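Local coordinates for sensor protein kinase WalK (Staphylococcus aureus, PDB 4YWZ) that acts as the essential sensor histidine kinase of the WalKR two-component system, its extracellular Cache-type domain probably receiving the signal, at residues Tyr22-Gln25 against Leu26-Ile30; Ser29-Lys32 against Val33-Lys37; Glu137-Ile140 against Asn141-Tyr144; Tyr144-Leu147 against Asn148-Asn151. The protein carries 1 engineered substitution. All coordinates share one frame; numbering follows the deposited sequence.

Contact 1 of 4, residues Tyr22-Gln25 against Leu26-Ile30; sequences YAKQ and LEISI
Lys24 and Glu27 run side by side and point the same way from the long helix 7-37 of this Cache-type receptor domain, an i to i+3 salt bridge joining their ends. Lys24 NZ meets Glu27 OE1 at 3.0 Å from above the carboxylate plane, 49° out of it, while Lys24 CD lies 3.6 Å from the same Glu27 OE1. The lysine chain bends at chi2 (48°), which carries its otherwise extended end forward, along the next turn, to Glu27 and also sets Lys24 CE 4.0 Å from Ile28 CD1. The other carboxylate oxygen, Glu27 OE2, is held by the backbone N of Lys125, so the glutamate is tied at both oxygens. Lys24 and Ile28 cross obliquely, and on the other flank of the isoleucine the Gln25 amide slants past, Gln25 NE2 standing 4.0 Å from Ile28 CG2. Leu26 turns instead to Ile134 of the sheet and to helix 46-54, whereas Tyr22 and Gln25 pack on leucines of the second subunit. Gln25 NE2 donates to a water at 3.0 Å. At the carbonyl, Gln25 O accepts the backbone N of Ser29 at 2.9 Å and lies 2.8 Å from Ser29 OG.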
loop_
_atom_site.group_PDB
_atom_site.type_symbol
_atom_site.label_atom_id
_atom_site.label_comp_id
_atom_site.label_asym_id
_atom_site.label_seq_id
_atom_site.Cartn_x
_atom_site.Cartn_y
_atom_site.Cartn_z
ATOM N N TYR A 22 8.074 -1.220 7.781
ATOM C CA TYR A 22 8.696 0.092 7.717
ATOM C C TYR A 22 9.119 0.593 9.113
ATOM O O TYR A 22 10.227 1.186 9.314
ATOM C CB TYR A 22 7.792 1.135 7.084
ATOM C CG TYR A 22 7.935 1.241 5.597
ATOM C CD1 TYR A 22 9.028 1.871 5.018
ATOM C CD2 TYR A 22 6.897 0.799 4.738
ATOM C CE1 TYR A 22 9.192 1.908 3.590
ATOM C CE2 TYR A 22 7.015 0.894 3.349
ATOM C CZ TYR A 22 8.163 1.460 2.769
ATOM O OH TYR A 22 8.264 1.534 1.341
ATOM N N ALA A 23 8.192 0.438 10.088
ATOM C CA ALA A 23 8.432 1.012 11.396
ATOM C C ALA A 23 9.670 0.308 12.039
ATOM O O ALA A 23 10.392 0.928 12.756
ATOM C CB ALA A 23 7.233 0.798 12.279
ATOM N N LYS A 24 9.819 -0.968 11.792
ATOM C CA LYS A 24 10.953 -1.744 12.362
ATOM C C LYS A 24 12.244 -1.162 11.829
ATOM O O LYS A 24 13.211 -1.004 12.534
ATOM C CB LYS A 24 10.862 -3.211 12.057
ATOM C CG LYS A 24 12.028 -4.016 12.698
ATOM C CD LYS A 24 12.301 -3.723 14.169
ATOM C CE LYS A 24 13.260 -4.781 14.774
ATOM N NZ LYS A 24 13.303 -4.504 16.235
ATOM N N GLN A 25 12.306 -0.859 10.552
ATOM C CA GLN A 25 13.508 -0.305 10.035
ATOM C C GLN A 25 13.787 1.093 10.557
ATOM O O GLN A 25 14.936 1.450 10.797
ATOM C CB GLN A 25 13.460 -0.386 8.441
ATOM C CG GLN A 25 14.841 -0.178 7.874
ATOM C CD GLN A 25 15.738 -1.329 8.147
ATOM O OE1 GLN A 25 15.311 -2.479 8.061
ATOM N NE2 GLN A 25 16.903 -1.033 8.676
ATOM N N LEU A 26 12.766 1.937 10.792
ATOM C CA LEU A 26 12.976 3.183 11.440
ATOM C C LEU A 26 13.562 2.981 12.866
ATOM O O LEU A 26 14.463 3.729 13.278
ATOM C CB LEU A 26 11.659 3.953 11.534
ATOM C CG LEU A 26 11.603 5.288 12.264
ATOM C CD1 LEU A 26 12.647 6.220 11.796
ATOM C CD2 LEU A 26 10.189 5.928 12.188
ATOM N N GLU A 27 12.996 2.010 13.552
ATOM C CA GLU A 27 13.438 1.748 14.955
ATOM C C GLU A 27 14.924 1.357 14.961
ATOM O O GLU A 27 15.742 1.900 15.761
ATOM C CB GLU A 27 12.604 0.668 15.570
ATOM C CG GLU A 27 12.959 0.335 17.033
ATOM C CD GLU A 27 13.971 -0.736 17.304
ATOM O OE1 GLU A 27 14.183 -1.589 16.405
ATOM O OE2 GLU A 27 14.629 -0.672 18.465
ATOM N N ILE A 28 15.284 0.490 14.019
ATOM C CA ILE A 28 16.700 0.033 13.874
ATOM C C ILE A 28 17.593 1.191 13.517
ATOM O O ILE A 28 18.722 1.395 14.057
ATOM C CB ILE A 28 16.818 -1.107 12.820
ATOM C CG1 ILE A 28 16.177 -2.393 13.323
ATOM C CG2 ILE A 28 18.306 -1.259 12.400
ATOM C CD1 ILE A 28 15.980 -3.440 12.237
ATOM N N SER A 29 17.133 2.072 12.629
ATOM C CA SER A 29 17.864 3.259 12.286
ATOM C C SER A 29 18.158 4.207 13.443
ATOM O O SER A 29 19.270 4.719 13.546
ATOM C CB SER A 29 17.184 4.084 11.090
ATOM O OG SER A 29 16.965 3.155 9.985
ATOM N N ILE A 30 17.161 4.477 14.293
ATOM C CA ILE A 30 17.288 5.305 15.400
ATOM C C ILE A 30 18.264 4.642 16.414
ATOM O O ILE A 30 19.165 5.334 16.954
ATOM C CB ILE A 30 15.885 5.619 16.061
ATOM C CG1 ILE A 30 15.082 6.524 15.127
ATOM C CG2 ILE A 30 16.099 6.301 17.400
ATOM C CD1 ILE A 30 13.656 6.727 15.658
HETATM O O HOH W 1 18.488 1.418 9.253
#

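Contact 2 of 4, residues Ser29-Lys32 against Val33-Lys37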
loop_
_atom_site.group_PDB
_atom_site.type_symbol
_atom_site.label_atom_id
_atom_site.label_comp_id
_atom_site.label_asym_id
_atom_site.label_seq_id
_atom_site.Cartn_x
_atom_site.Cartn_y
_atom_site.Cartn_z
ATOM N N SER A 29 17.133 2.072 12.629
ATOM C CA SER A 29 17.864 3.259 12.286
ATOM C C SER A 29 18.158 4.207 13.443
ATOM O O SER A 29 19.270 4.719 13.546
ATOM C CB SER A 29 17.184 4.084 11.090
ATOM O OG SER A 29 16.965 3.155 9.985
ATOM N N ILE A 30 17.161 4.477 14.293
ATOM C CA ILE A 30 17.288 5.305 15.400
ATOM C C ILE A 30 18.264 4.642 16.414
ATOM O O ILE A 30 19.165 5.334 16.954
ATOM C CB ILE A 30 15.885 5.619 16.061
ATOM C CG1 ILE A 30 15.082 6.524 15.127
ATOM C CG2 ILE A 30 16.099 6.301 17.400
ATOM C CD1 ILE A 30 13.656 6.727 15.658
ATOM N N GLU A 31 18.111 3.355 16.571
ATOM C CA GLU A 31 18.975 2.635 17.532
ATOM C C GLU A 31 20.439 2.795 17.104
ATOM O O GLU A 31 21.324 3.103 17.928
ATOM C CB GLU A 31 18.563 1.191 17.582
ATOM C CG GLU A 31 19.528 0.254 18.299
ATOM C CD GLU A 31 19.023 -1.160 18.374
ATOM O OE1 GLU A 31 17.993 -1.451 17.726
ATOM O OE2 GLU A 31 19.585 -1.974 19.187
ATOM N N LYS A 32 20.699 2.701 15.820
ATOM C CA LYS A 32 22.093 2.761 15.284
ATOM C C LYS A 32 22.679 4.122 15.523
ATOM O O LYS A 32 23.865 4.218 15.856
ATOM C CB LYS A 32 22.096 2.373 13.791
ATOM C CG LYS A 32 21.808 0.902 13.683
ATOM C CD LYS A 32 22.229 0.237 12.376
ATOM C CE LYS A 32 21.998 -1.272 12.495
ATOM N NZ LYS A 32 21.890 -1.920 11.160
ATOM N N VAL A 33 21.887 5.186 15.389
ATOM C CA VAL A 33 22.385 6.502 15.657
ATOM C C VAL A 33 22.815 6.685 17.123
ATOM O O VAL A 33 23.869 7.269 17.417
ATOM C CB VAL A 33 21.400 7.622 15.271
ATOM C CG1 VAL A 33 22.098 8.933 15.397
ATOM C CG2 VAL A 33 21.050 7.476 13.824
ATOM N N TYR A 34 22.028 6.123 18.050
ATOM C CA TYR A 34 22.456 6.106 19.476
ATOM C C TYR A 34 23.761 5.310 19.719
ATOM O O TYR A 34 24.647 5.800 20.419
ATOM C CB TYR A 34 21.345 5.500 20.315
ATOM C CG TYR A 34 20.290 6.528 20.687
ATOM C CD1 TYR A 34 19.382 6.962 19.748
ATOM C CD2 TYR A 34 20.210 7.040 21.916
ATOM C CE1 TYR A 34 18.419 7.947 20.053
ATOM C CE2 TYR A 34 19.249 8.010 22.266
ATOM C CZ TYR A 34 18.354 8.450 21.325
ATOM O OH TYR A 34 17.405 9.397 21.722
ATOM N N ASP A 35 23.864 4.145 19.107
ATOM C CA ASP A 35 25.054 3.249 19.255
ATOM C C ASP A 35 26.274 3.989 18.711
ATOM O O ASP A 35 27.374 3.870 19.233
ATOM C CB ASP A 35 24.905 1.992 18.481
ATOM C CG ASP A 35 23.894 1.017 19.059
ATOM O OD1 ASP A 35 23.686 1.024 20.270
ATOM O OD2 ASP A 35 23.418 0.193 18.252
ATOM N N GLU A 36 26.070 4.843 17.708
ATOM C CA GLU A 36 27.222 5.457 17.061
ATOM C C GLU A 36 27.613 6.753 17.676
ATOM O O GLU A 36 28.827 7.020 17.795
ATOM C CB GLU A 36 26.987 5.615 15.581
ATOM C CG GLU A 36 26.987 4.263 14.862
ATOM C CD GLU A 36 26.730 4.367 13.354
ATOM O OE1 GLU A 36 26.821 5.501 12.798
ATOM O OE2 GLU A 36 26.432 3.306 12.744
ATOM N N LYS A 37 26.643 7.595 18.054
ATOM C CA LYS A 37 26.866 8.977 18.473
ATOM C C LYS A 37 26.676 9.279 19.938
ATOM O O LYS A 37 27.060 10.384 20.399
ATOM C CB LYS A 37 25.917 9.900 17.699
ATOM C CG LYS A 37 26.124 9.814 16.155
ATOM C CD LYS A 37 25.602 11.055 15.460
ATOM C CE LYS A 37 25.863 10.968 13.954
ATOM N NZ LYS A 37 25.273 12.179 13.323
HETATM O O HOH W 2 21.811 -1.357 20.743
#
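Glu36 N donates to Lys32 O across 2.9 Å, a bond bent to 132° at the hydrogen. The extended Glu36 chain leans over the same acceptor, its CG only 3.3 Å from Lys32 O, because chi1 of -70° swings CG away from its own carbonyl carbon and back over the preceding turn. One residue earlier Asp35 N donates to Glu31 O at 3.0 Å, a straighter bond. The two acidic side chains above this bond pass each other at a slant, with carboxylate planes 60° apart, and Glu31 OE2 and Asp35 OD2 stand 4.5 Å from one another. Such like charges would be expected to repel, and a water between them probably eases this, lying 2.8 Å from Glu31 OE2 and 3.1 Å from Asp35 OD1. All of this belongs to the final turns of helix 7-37, where i to i+4 backbone bonds continue up to Lys37, whose NZ forms a salt bridge with Asp45. On the flank facing the sheet, Ile30 and Tyr34 project together from successive turns. Ile30 CG2 is 3.9 Å from Tyr34 CE1, and Ile30 O sits at the edge of the ring, near its plane, 3.2 Å from Tyr34 CD1. The tyrosine fits against Ser39 and Ala42 of helix 39-42 and Ile131 of the sheet, while Ile30 leans on Val124 and Ile134. Val33 packs its CG2 over Ser29 O and also touches Ala42.

Contact 3 of 4, residues Glu137-Ile140 against Asn141-Tyr144; sequences ESKI and NDVY
Lys139, whose carbonyl accepts the backbone N of Asp142, is the centre of an inverse gamma turn, a tight kink, closed by a weak bond from Ile140 N to Ser138 O, between strand 129-138 and helix 141-149. The bond from Asp142 N to Lys139 O is 3.0 Å long, and its donor stands 45° above the carbonyl plane, away from any lone pair. The next carbonyl is approached in much the same manner: Val143 N lies 2.9 Å from Ile140 O and 55° out of its plane. Tyr144 N adds a weak second bond to that oxygen, so Ile140 O faces two successive N-H groups of the first helical turn. The Ile140 side chain leans against the Tyr144 ring. Its CG2 occupies the place between backbone N and carbonyl carbon, with CG1 anti to the N (chi1 -155°), and Ile140 CG2 reaches Tyr144 CE2 at 4.1 Å as the two side chains slant across each other. Ile140 CG1 touches Val143 CG2 more loosely, at 4.5 Å. Behind these, Phe15 and Leu12 of helix 7-37 cover Val143, Trp118 of strand 114-126 and Leu105 of strand 102-109 flank Ile140, and Arg116 makes a cation-pi contact with the Tyr144 ring.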
loop_
_atom_site.group_PDB
_atom_site.type_symbol
_atom_site.label_atom_id
_atom_site.label_comp_id
_atom_site.label_asym_id
_atom_site.label_seq_id
_atom_site.Cartn_x
_atom_site.Cartn_y
_atom_site.Cartn_z
ATOM N N GLU A 137 0.378 7.114 13.387
ATOM C CA GLU A 137 -1.049 7.133 12.882
ATOM C C GLU A 137 -0.964 6.839 11.383
ATOM O O GLU A 137 -0.240 7.534 10.626
ATOM C CB GLU A 137 -1.751 8.475 13.099
ATOM C CG GLU A 137 -1.990 8.775 14.542
ATOM C CD GLU A 137 -2.724 10.138 14.805
ATOM O OE1 GLU A 137 -3.112 10.802 13.798
ATOM O OE2 GLU A 137 -2.721 10.512 16.001
ATOM N N SER A 138 -1.616 5.744 10.995
ATOM C CA SER A 138 -1.592 5.275 9.604
ATOM C C SER A 138 -2.984 5.287 9.043
ATOM O O SER A 138 -3.999 5.035 9.718
ATOM C CB SER A 138 -0.855 3.947 9.545
ATOM O OG SER A 138 -1.582 2.945 10.130
ATOM N N LYS A 139 -3.023 5.546 7.727
ATOM C CA LYS A 139 -4.291 5.812 7.015
ATOM C C LYS A 139 -4.984 4.552 6.558
ATOM O O LYS A 139 -5.295 4.320 5.345
ATOM C CB LYS A 139 -3.976 6.723 5.853
ATOM C CG LYS A 139 -3.419 8.085 6.188
ATOM C CD LYS A 139 -3.096 8.876 4.964
ATOM C CE LYS A 139 -2.491 10.189 5.373
ATOM N NZ LYS A 139 -2.163 11.144 4.258
ATOM N N ILE A 140 -5.352 3.699 7.496
ATOM C CA ILE A 140 -6.025 2.446 7.195
ATOM C C ILE A 140 -7.428 2.646 6.521
ATOM O O ILE A 140 -7.923 1.685 5.912
ATOM C CB ILE A 140 -6.134 1.537 8.427
ATOM C CG1 ILE A 140 -6.239 0.089 8.046
ATOM C CG2 ILE A 140 -7.225 1.988 9.381
ATOM C CD1 ILE A 140 -5.886 -0.843 9.153
ATOM N N ASN A 141 -7.981 3.860 6.667
ATOM C CA ASN A 141 -9.297 4.137 6.071
ATOM C C ASN A 141 -9.175 4.071 4.592
ATOM O O ASN A 141 -10.198 3.782 3.928
ATOM C CB ASN A 141 -9.891 5.461 6.457
ATOM C CG ASN A 141 -11.380 5.368 6.503
ATOM O OD1 ASN A 141 -11.899 4.332 6.850
ATOM N ND2 ASN A 141 -12.030 6.371 5.956
ATOM N N ASP A 142 -7.970 4.191 4.012
ATOM C CA ASP A 142 -7.870 4.006 2.593
ATOM C C ASP A 142 -8.239 2.585 2.161
ATOM O O ASP A 142 -8.790 2.439 1.047
ATOM C CB ASP A 142 -6.465 4.397 2.083
ATOM C CG ASP A 142 -6.149 5.962 2.069
ATOM O OD1 ASP A 142 -7.066 6.840 1.986
ATOM O OD2 ASP A 142 -4.909 6.210 1.964
ATOM N N VAL A 143 -7.966 1.525 2.982
ATOM C CA VAL A 143 -8.367 0.140 2.763
ATOM C C VAL A 143 -9.903 0.025 2.817
ATOM O O VAL A 143 -10.535 -0.457 1.900
ATOM C CB VAL A 143 -7.710 -0.848 3.731
ATOM C CG1 VAL A 143 -8.184 -2.199 3.364
ATOM C CG2 VAL A 143 -6.147 -0.650 3.639
ATOM N N TYR A 144 -10.496 0.516 3.912
ATOM C CA TYR A 144 -11.956 0.484 4.038
ATOM C C TYR A 144 -12.661 1.205 2.939
ATOM O O TYR A 144 -13.672 0.699 2.394
ATOM C CB TYR A 144 -12.322 1.003 5.438
ATOM C CG TYR A 144 -11.897 0.121 6.610
ATOM C CD1 TYR A 144 -12.541 -1.095 6.913
ATOM C CD2 TYR A 144 -10.914 0.511 7.428
ATOM C CE1 TYR A 144 -12.129 -1.826 8.032
ATOM C CE2 TYR A 144 -10.523 -0.238 8.555
ATOM C CZ TYR A 144 -11.138 -1.367 8.837
ATOM O OH TYR A 144 -10.702 -2.069 9.924
#

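Contact 4 of 4, residues Tyr144-Leu147 against Asn148-Asn151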
loop_
_atom_site.group_PDB
_atom_site.type_symbol
_atom_site.label_atom_id
_atom_site.label_comp_id
_atom_site.label_asym_id
_atom_site.label_seq_id
_atom_site.Cartn_x
_atom_site.Cartn_y
_atom_site.Cartn_z
ATOM N N TYR A 144 -10.496 0.516 3.912
ATOM C CA TYR A 144 -11.956 0.484 4.038
ATOM C C TYR A 144 -12.661 1.205 2.939
ATOM O O TYR A 144 -13.672 0.699 2.394
ATOM C CB TYR A 144 -12.322 1.003 5.438
ATOM C CG TYR A 144 -11.897 0.121 6.610
ATOM C CD1 TYR A 144 -12.541 -1.095 6.913
ATOM C CD2 TYR A 144 -10.914 0.511 7.428
ATOM C CE1 TYR A 144 -12.129 -1.826 8.032
ATOM C CE2 TYR A 144 -10.523 -0.238 8.555
ATOM C CZ TYR A 144 -11.138 -1.367 8.837
ATOM O OH TYR A 144 -10.702 -2.069 9.924
ATOM N N ASN A 145 -12.128 2.340 2.533
ATOM C CA ASN A 145 -12.708 3.147 1.440
ATOM C C ASN A 145 -12.676 2.365 0.125
ATOM O O ASN A 145 -13.628 2.325 -0.627
ATOM C CB ASN A 145 -12.054 4.481 1.236
ATOM C CG ASN A 145 -12.416 5.543 2.311
ATOM O OD1 ASN A 145 -13.464 5.461 2.940
ATOM N ND2 ASN A 145 -11.516 6.446 2.530
ATOM N N GLN A 146 -11.546 1.718 -0.130
ATOM C CA GLN A 146 -11.442 0.945 -1.397
ATOM C C GLN A 146 -12.375 -0.267 -1.360
ATOM O O GLN A 146 -12.974 -0.591 -2.380
ATOM C CB GLN A 146 -10.003 0.638 -1.659
ATOM C CG GLN A 146 -9.877 -0.140 -2.981
ATOM C CD GLN A 146 -10.391 0.547 -4.260
ATOM O OE1 GLN A 146 -10.748 1.747 -4.287
ATOM N NE2 GLN A 146 -10.414 -0.278 -5.368
ATOM N N LEU A 147 -12.500 -0.939 -0.236
ATOM C CA LEU A 147 -13.387 -2.105 -0.112
ATOM C C LEU A 147 -14.820 -1.656 -0.381
ATOM O O LEU A 147 -15.613 -2.320 -1.054
ATOM C CB LEU A 147 -13.233 -2.732 1.259
ATOM C CG LEU A 147 -11.980 -3.544 1.519
ATOM C CD1 LEU A 147 -11.831 -3.903 2.966
ATOM C CD2 LEU A 147 -12.174 -4.828 0.731
ATOM N N ASN A 148 -15.189 -0.488 0.155
ATOM C CA ASN A 148 -16.567 -0.010 -0.058
ATOM C C ASN A 148 -16.768 0.343 -1.487
ATOM O O ASN A 148 -17.826 0.061 -2.080
ATOM C CB ASN A 148 -16.853 1.224 0.824
ATOM C CG ASN A 148 -17.255 0.854 2.243
ATOM O OD1 ASN A 148 -17.814 -0.210 2.533
ATOM N ND2 ASN A 148 -16.901 1.731 3.167
ATOM N N ASN A 149 -15.752 0.890 -2.158
ATOM C CA ASN A 149 -15.877 1.216 -3.553
ATOM C C ASN A 149 -16.082 -0.014 -4.500
ATOM O O ASN A 149 -16.633 0.117 -5.557
ATOM C CB ASN A 149 -14.599 1.884 -3.991
ATOM C CG ASN A 149 -14.710 2.578 -5.260
ATOM O OD1 ASN A 149 -15.710 3.243 -5.537
ATOM N ND2 ASN A 149 -13.679 2.488 -6.056
ATOM N N ILE A 150 -15.578 -1.172 -4.117
ATOM C CA ILE A 150 -15.741 -2.398 -4.915
ATOM C C ILE A 150 -16.820 -3.292 -4.351
ATOM O O ILE A 150 -16.908 -4.484 -4.697
ATOM C CB ILE A 150 -14.399 -3.211 -5.054
ATOM C CG1 ILE A 150 -13.921 -3.747 -3.734
ATOM C CG2 ILE A 150 -13.357 -2.365 -5.718
ATOM C CD1 ILE A 150 -12.729 -4.703 -3.804
ATOM N N ASN A 151 -17.594 -2.773 -3.384
ATOM C CA ASN A 151 -18.632 -3.571 -2.698
ATOM C C ASN A 151 -18.198 -4.873 -2.075
ATOM O O ASN A 151 -18.819 -5.912 -2.266
ATOM C CB ASN A 151 -19.846 -3.702 -3.641
ATOM C CG ASN A 151 -20.334 -2.346 -4.102
ATOM O OD1 ASN A 151 -20.843 -1.556 -3.304
ATOM N ND2 ASN A 151 -20.129 -2.031 -5.362
HETATM O O HOH W 3 -15.999 4.466 2.260
#
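Tyr144 O accepts the backbone bond of Asn148 N at 3.0 Å, and the Asn148 side chain folds back above that same oxygen. The Tyr144 ring itself heads the other way, towards Glu8 and Leu12 of helix 7-37. Asn145 comes next, its carbonyl accepting Asn149 N, while its side-chain amide is linked to Asn148 through a water. That water donates to Asn145 OD1 at 2.8 Å and accepts from Asn148 ND2 at 3.0 Å, a one-molecule bridge between residues i and i+3. Both asparagines carry CG anti to the carbonyl carbon, which tips the two amides to the same side of the helix. Here helix 141-149 is running out, and it is closed by a Schellman motif: Asn151, with positive phi, is the C-prime residue, Asn151 N bonds to Asn148 O, and Gln152 N reaches Leu147 O. Gln146 comes third. Its chain bends at chi2 (60°), and the amide passes Asn149 at a slant, Gln146 OE1 standing 3.5 Å from Asn149 ND2 with the planes 59° apart. Gln146 NE2 lies 3.6 Å from Ile150 CG2, the two side chains meeting at about a right angle, and donates to Glu52 O of the second subunit. Leu147, last of the four, packs against Glu8, and Leu147 O receives a weak 3.3 Å bond from Ile150 N, while the stronger bond of Ile150 N goes to Gln146 O at 3.2 Å. Ile150 CG1 lies 3.5 Å from Leu147 O.

How the contacts relate
Along the chain the four contacts form two consecutive pairs. Contacts 1 and 2 follow one another on helix 7-37, share Ser29 and Ile30, and have centres 11 Å apart. Contacts 3 and 4 do the same on helix 141-149, overlapping at Tyr144 with centres 12 Å apart. Contact 3 also includes the end of strand 129-138, which lies between strands 59-66 and 114-126 of the antiparallel sheet. Contacts 2 and 4 lie on opposite sides of the chain's centre, 41 Å apart between centres. Contacts 1 and 4 both touch the second subunit. Helix 7-37 carries contacts 1 and 2, while its early residues pack on contacts 3 and 4, bringing both chain ends together, consistent with a domain between two transmembrane segments.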